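Local coordinates for DltD domain-containing protein (Beauveria bassiana, PDB 7D78), which is a fungal thioesterase of the alpha/beta hydrolase fold that probably closes polyketide chains into medium-ring lactones, at residues 203-208 with 267-272; 86-91 with 107-112; 173-178 with 238-243; 79-84 with 120-125. One frame throughout, in Å; residues are numbered along the deposited sequence.

Contact 1: residues 203-208 with 267-272; sequences GMAGSG and DTMSPP
The loop that follows strand 259-264, where alpha/beta hydrolases carry the acid of their catalytic triad, meets a turn in the loop between strand 190-191 and helix 210-220 through Met269 and Ala205. Met204 to Ser207 form a type I' beta turn, closed by Ser207 N to Met204 O at 3.2 Å, and its tip leans on Met269. The CG methylene of Met269 is pressed against Ala205 O at 3.0 Å, a tight approach; this carbonyl oxygen is buried and has no hydrogen-bonding partner in the model. With Met269 CG turned beside its own backbone N (chi1 -80°), the start of the side chain passes next to Ala205, and CG also lies 4.3 Å from Ala205 CB. A CA-H...O contact from Ala205 CA to Met269 O (3.4 Å) adds a weak polar touch, while Gly206 CA rests 3.6 Å from Thr268 O. The 267-272 loop is stiffened from within: Asp267 OD1 accepts Met269 N, an Asx turn, and Ser270 N at 2.8 Å, the latter almost straight and from above the carboxylate plane. Asp267 OD2 bonds His296 ND1, consistent with a Ser-His-Asp triad. Around the contact, helix 210-220 touches Thr268 and Met269 through Glu214 and Ala215, His296 and Leu297 also meet Met269, and helix 272-281 starts just after Pro271.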
loop_
_atom_site.group_PDB
_atom_site.type_symbol
_atom_site.label_atom_id
_atom_site.label_comp_id
_atom_site.label_asym_id
_atom_site.label_seq_id
_atom_site.Cartn_x
_atom_site.Cartn_y
_atom_site.Cartn_z
ATOM N N GLY A 203 -9.427 10.844 12.855
ATOM C CA GLY A 203 -10.579 11.623 12.432
ATOM C C GLY A 203 -11.383 11.032 11.292
ATOM O O GLY A 203 -11.971 11.784 10.507
ATOM N N MET A 204 -11.456 9.705 11.182
ATOM C CA MET A 204 -12.098 9.099 10.021
ATOM C C MET A 204 -13.588 8.895 10.259
ATOM O O MET A 204 -14.044 8.770 11.400
ATOM C CB MET A 204 -11.447 7.753 9.674
ATOM C CG MET A 204 -11.559 6.691 10.765
ATOM S SD MET A 204 -11.010 5.026 10.242
ATOM C CE MET A 204 -12.444 4.498 9.308
ATOM N N ALA A 205 -14.341 8.873 9.156
ATOM C CA ALA A 205 -15.707 8.338 9.121
ATOM C C ALA A 205 -16.642 9.060 10.090
ATOM O O ALA A 205 -17.432 8.435 10.802
ATOM C CB ALA A 205 -15.720 6.832 9.388
ATOM N N GLY A 206 -16.561 10.386 10.113
ATOM C CA GLY A 206 -17.466 11.183 10.915
ATOM C C GLY A 206 -16.966 11.529 12.294
ATOM O O GLY A 206 -17.734 12.090 13.086
ATOM N N SER A 207 -15.702 11.225 12.598
ATOM C CA SER A 207 -15.136 11.484 13.917
ATOM C C SER A 207 -15.252 12.958 14.277
ATOM O O SER A 207 -14.836 13.833 13.514
ATOM C CB SER A 207 -13.671 11.042 13.944
ATOM O OG SER A 207 -13.009 11.459 15.124
ATOM N N GLY A 208 -15.811 13.229 15.452
ATOM C CA GLY A 208 -16.062 14.582 15.879
ATOM C C GLY A 208 -17.431 15.102 15.512
ATOM O O GLY A 208 -17.821 16.176 15.989
ATOM N N ASP A 267 -25.332 11.126 4.153
ATOM C CA ASP A 267 -24.187 10.382 4.666
ATOM C C ASP A 267 -23.334 11.296 5.538
ATOM O O ASP A 267 -22.665 12.198 5.029
ATOM C CB ASP A 267 -23.374 9.821 3.503
ATOM C CG ASP A 267 -22.446 8.699 3.933
ATOM O OD1 ASP A 267 -21.929 8.771 5.067
ATOM O OD2 ASP A 267 -22.228 7.757 3.136
ATOM N N THR A 268 -23.336 11.059 6.851
ATOM C CA THR A 268 -22.509 11.816 7.783
ATOM C C THR A 268 -21.149 11.174 8.040
ATOM O O THR A 268 -20.383 11.706 8.850
ATOM C CB THR A 268 -23.222 11.973 9.128
ATOM O OG1 THR A 268 -23.620 10.673 9.591
ATOM C CG2 THR A 268 -24.443 12.877 8.991
ATOM N N MET A 269 -20.849 10.031 7.417
ATOM C CA MET A 269 -19.551 9.374 7.568
ATOM C C MET A 269 -18.665 9.449 6.338
ATOM O O MET A 269 -17.441 9.519 6.478
ATOM C CB MET A 269 -19.696 7.894 7.962
ATOM C CG MET A 269 -19.982 7.622 9.452
ATOM S SD MET A 269 -20.921 6.112 9.747
ATOM C CE MET A 269 -19.707 4.830 9.944
ATOM N N SER A 270 -19.239 9.382 5.145
ATOM C CA SER A 270 -18.496 9.586 3.905
ATOM C C SER A 270 -19.176 10.715 3.148
ATOM O O SER A 270 -20.317 10.540 2.680
ATOM C CB SER A 270 -18.466 8.305 3.073
ATOM O OG SER A 270 -17.884 8.530 1.799
ATOM N N PRO A 271 -18.548 11.879 3.020
ATOM C CA PRO A 271 -19.213 13.027 2.370
ATOM C C PRO A 271 -19.772 12.655 1.009
ATOM O O PRO A 271 -19.031 12.178 0.131
ATOM C CB PRO A 271 -18.081 14.053 2.248
ATOM C CG PRO A 271 -17.200 13.744 3.429
ATOM C CD PRO A 271 -17.239 12.242 3.590
ATOM N N PRO A 272 -21.085 12.821 0.809
ATOM C CA PRO A 272 -21.669 12.532 -0.516
ATOM C C PRO A 272 -20.963 13.228 -1.669
ATOM O O PRO A 272 -20.834 12.628 -2.742
ATOM C CB PRO A 272 -23.126 13.002 -0.358
ATOM C CG PRO A 272 -23.419 12.790 1.091
ATOM C CD PRO A 272 -22.123 13.114 1.817
#

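Contact 2: residues 86-91 with 107-112; sequences DPRSIG and AEDLAD
Arg88 and Asp109 form a side-on salt bridge in which two guanidinium nitrogens take one carboxylate oxygen each. Arg88 NE donates to Asp109 OD2 at 2.9 Å on its syn lone pair, and Arg88 NH2 donates to Asp109 OD1, also at 2.9 Å and on the syn side. Both bonds are close to straight. The two flat groups lie nearly coplanar, 23° apart, and both oxygens lie close to the guanidinium plane, at its edge. Arg88 reaches the acid with CG anti to the backbone N (chi1 179°), its chain extended through chi2, then bent at chi3 (-66°), which turns NE and NH2 onto the carboxylate.

A water supplies the second kind of link: it accepts from Arg88 N at 2.8 Å and donates to Asp109 OD2 at 2.7 Å, tying the loop backbone to the same oxygen that NE holds. Backbone bonding shapes the loop itself, a type II beta turn from Pro87 to Ile90 closed by Ile90 N to Pro87 O at 3.1 Å.

Charges continue outward. Arg88 NH1 pairs with Asp36, and Asp109 OD1 also takes Gln105 NE2. On the same helix, Glu108 and Asp112 reach Arg179 of the second subunit, and Glu108 also its Lys241.

Chemically, the two-nitrogen grip fixes the rotation of both flat groups, and Asp109 OD2 is shared between NE and water. The arginine, gripped by Asp36 and Asp109, would probably keep Asp109 ionised, and the bridge fastens the loop after strand 81-86 to helix 103-118.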
loop_
_atom_site.group_PDB
_atom_site.type_symbol
_atom_site.label_atom_id
_atom_site.label_comp_id
_atom_site.label_asym_id
_atom_site.label_seq_id
_atom_site.Cartn_x
_atom_site.Cartn_y
_atom_site.Cartn_z
ATOM N N ASP A 86 -15.845 -12.739 5.883
ATOM C CA ASP A 86 -15.090 -11.932 6.834
ATOM C C ASP A 86 -13.711 -11.654 6.259
ATOM O O ASP A 86 -12.964 -12.604 5.987
ATOM C CB ASP A 86 -14.950 -12.649 8.175
ATOM C CG ASP A 86 -16.265 -12.707 8.957
ATOM O OD1 ASP A 86 -17.100 -11.798 8.791
ATOM O OD2 ASP A 86 -16.441 -13.645 9.765
ATOM N N PRO A 87 -13.327 -10.397 6.054
ATOM C CA PRO A 87 -11.990 -10.128 5.512
ATOM C C PRO A 87 -10.894 -10.592 6.464
ATOM O O PRO A 87 -11.123 -10.936 7.625
ATOM C CB PRO A 87 -11.970 -8.600 5.331
ATOM C CG PRO A 87 -13.444 -8.198 5.284
ATOM C CD PRO A 87 -14.104 -9.159 6.251
ATOM N N ARG A 88 -9.672 -10.579 5.938
ATOM C CA ARG A 88 -8.486 -10.991 6.681
ATOM C C ARG A 88 -8.422 -10.353 8.068
ATOM O O ARG A 88 -8.614 -9.144 8.217
ATOM C CB ARG A 88 -7.243 -10.614 5.874
ATOM C CG ARG A 88 -5.929 -10.972 6.578
ATOM C CD ARG A 88 -4.753 -10.484 5.770
ATOM N NE ARG A 88 -4.647 -11.182 4.495
ATOM C CZ ARG A 88 -3.710 -12.081 4.218
ATOM N NH1 ARG A 88 -2.810 -12.395 5.134
ATOM N NH2 ARG A 88 -3.676 -12.666 3.029
ATOM N N SER A 89 -8.170 -11.192 9.083
ATOM C CA SER A 89 -7.969 -10.851 10.496
ATOM C C SER A 89 -9.248 -10.419 11.204
ATOM O O SER A 89 -9.175 -9.918 12.336
ATOM C CB SER A 89 -6.891 -9.767 10.686
ATOM O OG SER A 89 -7.452 -8.476 10.543
ATOM N N ILE A 90 -10.416 -10.623 10.583
ATOM C CA ILE A 90 -11.708 -10.202 11.109
ATOM C C ILE A 90 -12.610 -11.426 11.257
ATOM O O ILE A 90 -12.609 -12.313 10.399
ATOM C CB ILE A 90 -12.360 -9.160 10.172
ATOM C CG1 ILE A 90 -11.507 -7.890 10.125
ATOM C CG2 ILE A 90 -13.808 -8.880 10.575
ATOM C CD1 ILE A 90 -11.917 -6.912 9.039
ATOM N N GLY A 91 -13.376 -11.467 12.345
ATOM C CA GLY A 91 -14.447 -12.443 12.452
ATOM C C GLY A 91 -13.907 -13.855 12.397
ATOM O O GLY A 91 -12.971 -14.215 13.120
ATOM N N ALA A 107 -7.797 -5.993 -0.854
ATOM C CA ALA A 107 -7.951 -5.954 -2.310
ATOM C C ALA A 107 -7.279 -7.153 -2.974
ATOM O O ALA A 107 -7.855 -7.787 -3.871
ATOM C CB ALA A 107 -7.385 -4.645 -2.868
ATOM N N GLU A 108 -6.050 -7.480 -2.559
ATOM C CA GLU A 108 -5.377 -8.638 -3.149
ATOM C C GLU A 108 -6.059 -9.943 -2.736
ATOM O O GLU A 108 -6.179 -10.876 -3.547
ATOM C CB GLU A 108 -3.895 -8.657 -2.750
ATOM C CG GLU A 108 -3.048 -7.572 -3.397
ATOM C CD GLU A 108 -1.575 -7.679 -3.023
ATOM O OE1 GLU A 108 -1.050 -8.803 -2.996
ATOM O OE2 GLU A 108 -0.942 -6.633 -2.762
ATOM N N ASP A 109 -6.504 -10.033 -1.480
ATOM C CA ASP A 109 -7.240 -11.218 -1.038
ATOM C C ASP A 109 -8.439 -11.487 -1.935
ATOM O O ASP A 109 -8.777 -12.651 -2.199
ATOM C CB ASP A 109 -7.710 -11.056 0.414
ATOM C CG ASP A 109 -6.582 -11.181 1.429
ATOM O OD1 ASP A 109 -5.467 -11.595 1.054
ATOM O OD2 ASP A 109 -6.823 -10.850 2.621
ATOM N N LEU A 110 -9.087 -10.417 -2.424
ATOM C CA LEU A 110 -10.260 -10.561 -3.283
ATOM C C LEU A 110 -9.928 -11.258 -4.598
ATOM O O LEU A 110 -10.772 -11.982 -5.135
ATOM C CB LEU A 110 -10.892 -9.188 -3.555
ATOM C CG LEU A 110 -12.026 -8.806 -2.595
ATOM C CD1 LEU A 110 -12.360 -7.342 -2.706
ATOM C CD2 LEU A 110 -13.276 -9.665 -2.857
ATOM N N ALA A 111 -8.722 -11.047 -5.148
ATOM C CA ALA A 111 -8.307 -11.841 -6.305
ATOM C C ALA A 111 -8.340 -13.329 -5.985
ATOM O O ALA A 111 -8.800 -14.138 -6.797
ATOM C CB ALA A 111 -6.905 -11.436 -6.771
ATOM N N ASP A 112 -7.859 -13.706 -4.797
ATOM C CA ASP A 112 -7.827 -15.115 -4.422
ATOM C C ASP A 112 -9.223 -15.636 -4.106
ATOM O O ASP A 112 -9.548 -16.782 -4.433
ATOM C CB ASP A 112 -6.877 -15.312 -3.242
ATOM C CG ASP A 112 -5.449 -14.933 -3.591
ATOM O OD1 ASP A 112 -5.140 -14.896 -4.807
ATOM O OD2 ASP A 112 -4.636 -14.680 -2.667
HETATM O O HOH W 1 -9.261 -9.919 3.240
#

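Contact 3: residues 173-178 with 238-243; sequences LQLIRD and TYQKLA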
loop_
_atom_site.group_PDB
_atom_site.type_symbol
_atom_site.label_atom_id
_atom_site.label_comp_id
_atom_site.label_asym_id
_atom_site.label_seq_id
_atom_site.Cartn_x
_atom_site.Cartn_y
_atom_site.Cartn_z
ATOM N N LEU A 173 2.707 10.128 15.180
ATOM C CA LEU A 173 3.553 9.939 16.353
ATOM C C LEU A 173 3.100 8.732 17.164
ATOM O O LEU A 173 3.925 7.932 17.623
ATOM C CB LEU A 173 3.533 11.203 17.209
ATOM C CG LEU A 173 4.455 11.181 18.423
ATOM C CD1 LEU A 173 5.906 10.859 18.015
ATOM C CD2 LEU A 173 4.362 12.523 19.136
ATOM N N GLN A 174 1.786 8.585 17.345
ATOM C CA GLN A 174 1.246 7.450 18.090
ATOM C C GLN A 174 1.586 6.136 17.403
ATOM O O GLN A 174 1.913 5.142 18.063
ATOM C CB GLN A 174 -0.273 7.619 18.224
ATOM C CG GLN A 174 -0.993 6.750 19.263
ATOM C CD GLN A 174 -2.514 6.955 19.209
ATOM O OE1 GLN A 174 -3.006 7.716 18.381
ATOM N NE2 GLN A 174 -3.252 6.289 20.096
ATOM N N LEU A 175 1.492 6.114 16.076
ATOM C CA LEU A 175 1.879 4.938 15.304
ATOM C C LEU A 175 3.338 4.571 15.552
ATOM O O LEU A 175 3.657 3.404 15.807
ATOM C CB LEU A 175 1.627 5.199 13.809
ATOM C CG LEU A 175 0.159 5.128 13.376
ATOM C CD1 LEU A 175 -0.018 5.670 11.950
ATOM C CD2 LEU A 175 -0.334 3.682 13.478
ATOM N N ILE A 176 4.247 5.548 15.461
ATOM C CA ILE A 176 5.666 5.239 15.670
ATOM C C ILE A 176 5.887 4.700 17.085
ATOM O O ILE A 176 6.648 3.741 17.300
ATOM C CB ILE A 176 6.541 6.480 15.404
ATOM C CG1 ILE A 176 6.461 6.890 13.927
ATOM C CG2 ILE A 176 7.999 6.208 15.848
ATOM C CD1 ILE A 176 7.044 5.839 12.970
ATOM N N ARG A 177 5.214 5.298 18.072
ATOM C CA ARG A 177 5.363 4.829 19.448
ATOM C C ARG A 177 4.830 3.407 19.623
ATOM O O ARG A 177 5.422 2.604 20.358
ATOM C CB ARG A 177 4.689 5.822 20.395
ATOM C CG ARG A 177 5.498 7.100 20.441
ATOM C CD ARG A 177 4.800 8.252 21.114
ATOM N NE ARG A 177 5.747 9.339 21.346
ATOM C CZ ARG A 177 5.404 10.537 21.797
ATOM N NH1 ARG A 177 4.127 10.810 22.044
ATOM N NH2 ARG A 177 6.340 11.463 21.992
ATOM N N ASP A 178 3.745 3.056 18.925
ATOM C CA ASP A 178 3.279 1.673 18.970
ATOM C C ASP A 178 4.303 0.715 18.365
ATOM O O ASP A 178 4.493 -0.401 18.873
ATOM C CB ASP A 178 1.934 1.529 18.255
ATOM C CG ASP A 178 1.484 0.077 18.169
ATOM O OD1 ASP A 178 1.314 -0.562 19.233
ATOM O OD2 ASP A 178 1.302 -0.439 17.046
ATOM N N THR A 238 -3.629 -0.196 11.761
ATOM C CA THR A 238 -4.602 0.071 10.703
ATOM C C THR A 238 -4.385 1.465 10.145
ATOM O O THR A 238 -4.390 1.666 8.927
ATOM C CB THR A 238 -6.035 -0.046 11.238
ATOM O OG1 THR A 238 -6.271 -1.379 11.701
ATOM C CG2 THR A 238 -7.072 0.336 10.155
ATOM N N TYR A 239 -4.163 2.434 11.041
ATOM C CA TYR A 239 -4.032 3.816 10.607
ATOM C C TYR A 239 -2.778 4.030 9.766
ATOM O O TYR A 239 -2.741 4.947 8.939
ATOM C CB TYR A 239 -4.037 4.731 11.827
ATOM C CG TYR A 239 -5.326 4.655 12.621
ATOM C CD1 TYR A 239 -6.550 4.416 11.990
ATOM C CD2 TYR A 239 -5.320 4.827 14.001
ATOM C CE1 TYR A 239 -7.742 4.349 12.733
ATOM C CE2 TYR A 239 -6.487 4.766 14.742
ATOM C CZ TYR A 239 -7.691 4.538 14.113
ATOM O OH TYR A 239 -8.838 4.487 14.881
ATOM N N GLN A 240 -1.737 3.219 9.977
ATOM C CA GLN A 240 -0.576 3.273 9.094
ATOM C C GLN A 240 -0.946 2.822 7.682
ATOM O O GLN A 240 -0.555 3.455 6.692
ATOM C CB GLN A 240 0.552 2.410 9.662
ATOM C CG GLN A 240 1.794 2.331 8.770
ATOM C CD GLN A 240 2.482 3.674 8.615
ATOM O OE1 GLN A 240 2.262 4.405 7.634
ATOM N NE2 GLN A 240 3.303 4.019 9.587
ATOM N N LYS A 241 -1.701 1.726 7.569
ATOM C CA LYS A 241 -2.151 1.272 6.256
ATOM C C LYS A 241 -3.029 2.321 5.585
ATOM O O LYS A 241 -2.931 2.541 4.374
ATOM C CB LYS A 241 -2.908 -0.053 6.394
ATOM C CG LYS A 241 -2.168 -1.136 7.193
ATOM C CD LYS A 241 -0.753 -1.341 6.644
ATOM C CE LYS A 241 0.060 -2.316 7.492
ATOM N NZ LYS A 241 1.437 -2.514 6.912
ATOM N N LEU A 242 -3.895 2.978 6.358
ATOM C CA LEU A 242 -4.752 4.008 5.784
ATOM C C LEU A 242 -3.955 5.238 5.373
ATOM O O LEU A 242 -4.368 5.958 4.457
ATOM C CB LEU A 242 -5.855 4.401 6.775
ATOM C CG LEU A 242 -6.790 3.263 7.208
ATOM C CD1 LEU A 242 -7.900 3.811 8.087
ATOM C CD2 LEU A 242 -7.376 2.557 5.977
ATOM N N ALA A 243 -2.816 5.499 6.028
ATOM C CA ALA A 243 -1.998 6.642 5.627
ATOM C C ALA A 243 -1.424 6.438 4.233
ATOM O O ALA A 243 -1.312 7.393 3.457
ATOM C CB ALA A 243 -0.870 6.867 6.635
#
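Beside the place where Leu175 packs on Tyr239 and Gln240, the oxygen OD2 of Asp178 is gripped by two side-chain amides, Gln182 NE2 from its own helix and Gln237 NE2 from the residue just before helix 238-244. This bridge ties helix 168-183 to the residue that leads into helix 238-244.

Across the contact, Leu175 puts the fork of its isopropyl group over the first turn of the second helix. CD1 lies 3.6 Å and CD2 3.8 Å from the backbone atom Gln240 N, so both methyls sit over the peptide that links Tyr239 to Gln240. The beta carbons on each end of that peptide meet the fork as well: Leu175 CD1 is 4.1 Å from Tyr239 CB and 4.0 Å from Gln240 CB. Leu175 CG stands anti to its own carbonyl carbon (chi1 -76°), which carries the fork across to the neighbouring helix. Gln240 has CG anti to its backbone N (chi1 177°) and then kinks at chi2 (65°), so it is CB, and not the amide, that meets the leucine. The ring of Tyr239 extends instead to Asn200, Pro201 and Ile202.

The contact packs together two helices of the segment inserted between strands 150-156 and 259-264, consistent with the lid-like insertion of many alpha/beta hydrolases. Gln240 also packs on Glu108 of the second subunit. No hydrogen bond crosses between the two segments; the join is van der Waals contact of one branched side chain with backbone and beta carbons, while Gln237, just before the second helix, adds a polar link through Asp178.

Contact 4: residues 79-84 with 120-125; sequences GFNTYI and LPSVDS
Asn81 turns its CG beside its own backbone N (chi1 -63°), and Ser122 sets OG between its backbone N and carbonyl carbon (chi1 68°), so that amide and hydroxyl face each other. Ser122 OG donates to Asn81 OD1 at 2.7 Å, arriving from above the plane of the amide carbonyl. In return, Asn81 ND2 donates to Ser122 O at 2.8 Å; this bond is bent (148° at the hydrogen) and reaches the backbone carbonyl well above its plane. One amide thus holds both the side chain and the main chain of a single serine, and its rotation is fixed by the pair. Val123 CG2 rests 3.9 Å from Asn81 ND2 and adds van der Waals contact of a methyl with the amide nitrogen. Each amide atom has a second partner beyond the serine, OD1 taking Val47 N and ND2 giving to Pro52 O, which satisfies the buried amide. Phe44 of strand 39-45 packs on Asn81, Ser122 and Val123. Ser122 belongs to a type I beta turn from Leu120 to Val123, after helix 103-118. The contact therefore ties the start of strand 81-86 to the return from that helix toward strand 127-133, a beta-alpha-beta crossover of the alpha/beta hydrolase fold.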
loop_
_atom_site.group_PDB
_atom_site.type_symbol
_atom_site.label_atom_id
_atom_site.label_comp_id
_atom_site.label_asym_id
_atom_site.label_seq_id
_atom_site.Cartn_x
_atom_site.Cartn_y
_atom_site.Cartn_z
ATOM N N GLY A 79 -31.420 -15.433 -8.459
ATOM C CA GLY A 79 -30.563 -16.233 -9.310
ATOM C C GLY A 79 -29.077 -15.948 -9.221
ATOM O O GLY A 79 -28.330 -16.396 -10.102
ATOM N N PHE A 80 -28.621 -15.231 -8.194
ATOM C CA PHE A 80 -27.208 -14.894 -8.034
ATOM C C PHE A 80 -26.608 -15.692 -6.882
ATOM O O PHE A 80 -27.027 -15.519 -5.730
ATOM C CB PHE A 80 -27.026 -13.399 -7.768
ATOM C CG PHE A 80 -27.459 -12.515 -8.904
ATOM C CD1 PHE A 80 -26.583 -12.215 -9.938
ATOM C CD2 PHE A 80 -28.736 -11.970 -8.931
ATOM C CE1 PHE A 80 -26.980 -11.397 -10.993
ATOM C CE2 PHE A 80 -29.141 -11.150 -9.981
ATOM C CZ PHE A 80 -28.260 -10.864 -11.010
ATOM N N ASN A 81 -25.642 -16.566 -7.184
ATOM C CA ASN A 81 -24.741 -17.038 -6.134
ATOM C C ASN A 81 -24.199 -15.820 -5.403
ATOM O O ASN A 81 -23.792 -14.848 -6.038
ATOM C CB ASN A 81 -23.559 -17.831 -6.697
ATOM C CG ASN A 81 -23.958 -19.101 -7.417
ATOM O OD1 ASN A 81 -24.295 -20.120 -6.799
ATOM N ND2 ASN A 81 -23.841 -19.072 -8.734
ATOM N N THR A 82 -24.204 -15.863 -4.072
ATOM C CA THR A 82 -23.714 -14.741 -3.282
ATOM C C THR A 82 -22.769 -15.247 -2.200
ATOM O O THR A 82 -23.096 -16.188 -1.474
ATOM C CB THR A 82 -24.872 -13.947 -2.655
ATOM O OG1 THR A 82 -25.784 -13.540 -3.682
ATOM C CG2 THR A 82 -24.335 -12.702 -1.979
ATOM N N TYR A 83 -21.597 -14.622 -2.102
ATOM C CA TYR A 83 -20.599 -14.937 -1.083
ATOM C C TYR A 83 -20.389 -13.703 -0.219
ATOM O O TYR A 83 -19.942 -12.667 -0.719
ATOM C CB TYR A 83 -19.278 -15.359 -1.734
ATOM C CG TYR A 83 -18.193 -15.857 -0.785
ATOM C CD1 TYR A 83 -18.448 -16.888 0.101
ATOM C CD2 TYR A 83 -16.899 -15.324 -0.819
ATOM C CE1 TYR A 83 -17.464 -17.376 0.949
ATOM C CE2 TYR A 83 -15.894 -15.811 0.020
ATOM C CZ TYR A 83 -16.189 -16.839 0.911
ATOM O OH TYR A 83 -15.221 -17.345 1.765
ATOM N N ILE A 84 -20.757 -13.791 1.059
ATOM C CA ILE A 84 -20.375 -12.798 2.060
ATOM C C ILE A 84 -19.266 -13.409 2.900
ATOM O O ILE A 84 -19.371 -14.566 3.324
ATOM C CB ILE A 84 -21.560 -12.385 2.953
ATOM C CG1 ILE A 84 -22.893 -12.447 2.211
ATOM C CG2 ILE A 84 -21.348 -10.986 3.523
ATOM C CD1 ILE A 84 -24.058 -12.185 3.137
ATOM N N LEU A 120 -16.298 -22.916 -8.144
ATOM C CA LEU A 120 -17.370 -23.699 -7.541
ATOM C C LEU A 120 -18.343 -24.197 -8.617
ATOM O O LEU A 120 -18.466 -23.585 -9.681
ATOM C CB LEU A 120 -18.106 -22.865 -6.496
ATOM C CG LEU A 120 -17.249 -22.449 -5.290
ATOM C CD1 LEU A 120 -18.085 -21.613 -4.330
ATOM C CD2 LEU A 120 -16.664 -23.670 -4.587
ATOM N N PRO A 121 -19.041 -25.315 -8.362
ATOM C CA PRO A 121 -19.851 -25.945 -9.429
ATOM C C PRO A 121 -21.013 -25.099 -9.922
ATOM O O PRO A 121 -21.355 -25.167 -11.113
ATOM C CB PRO A 121 -20.360 -27.243 -8.771
ATOM C CG PRO A 121 -19.483 -27.465 -7.583
ATOM C CD PRO A 121 -19.028 -26.115 -7.119
ATOM N N SER A 122 -21.629 -24.303 -9.053
ATOM C CA SER A 122 -22.787 -23.498 -9.422
ATOM C C SER A 122 -22.423 -22.122 -9.976
ATOM O O SER A 122 -23.324 -21.349 -10.310
ATOM C CB SER A 122 -23.707 -23.323 -8.207
ATOM O OG SER A 122 -23.071 -22.510 -7.230
ATOM N N VAL A 123 -21.141 -21.794 -10.085
ATOM C CA VAL A 123 -20.711 -20.436 -10.402
ATOM C C VAL A 123 -20.277 -20.372 -11.857
ATOM O O VAL A 123 -19.500 -21.213 -12.324
ATOM C CB VAL A 123 -19.574 -19.987 -9.468
ATOM C CG1 VAL A 123 -19.043 -18.631 -9.895
ATOM C CG2 VAL A 123 -20.080 -19.954 -8.019
ATOM N N ASP A 124 -20.794 -19.379 -12.575
ATOM C CA ASP A 124 -20.355 -19.061 -13.929
ATOM C C ASP A 124 -19.150 -18.130 -13.817
ATOM O O ASP A 124 -19.301 -16.948 -13.499
ATOM C CB ASP A 124 -21.503 -18.406 -14.696
ATOM C CG ASP A 124 -21.173 -18.139 -16.142
ATOM O OD1 ASP A 124 -19.975 -18.096 -16.499
ATOM O OD2 ASP A 124 -22.137 -17.986 -16.926
ATOM N N SER A 125 -17.957 -18.663 -14.077
ATOM C CA SER A 125 -16.731 -17.885 -13.927
ATOM C C SER A 125 -16.672 -16.682 -14.865
ATOM O O SER A 125 -15.802 -15.820 -14.690
ATOM C CB SER A 125 -15.519 -18.793 -14.174
ATOM O OG SER A 125 -15.452 -19.144 -15.541
#

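Overall arrangement
Contact 2 is nested within the loop that contact 4 closes, their centres 18 Å apart: one fastens the N-terminal half of helix 103-118 to the loop after strand 81-86, the other the chain that leaves it. Contact 3 lies within the insertion between strands 150-156 and 259-264; contact 1 joins that insertion to the loop after strand 259-264; the two touch directly, Met204 SD lying 4.0 Å from Leu242 CD1. Contact 1 holds Asp267 of the probable triad with Ser134 and His296. Contacts 2 and 3 both meet the second subunit: Glu108 pairs with Lys241 of the second subunit, linking contact 2 of one chain to contact 3 of the other. A sodium ion at Glu166 and Lys170 lies about 11 Å from the Leu175 side chain.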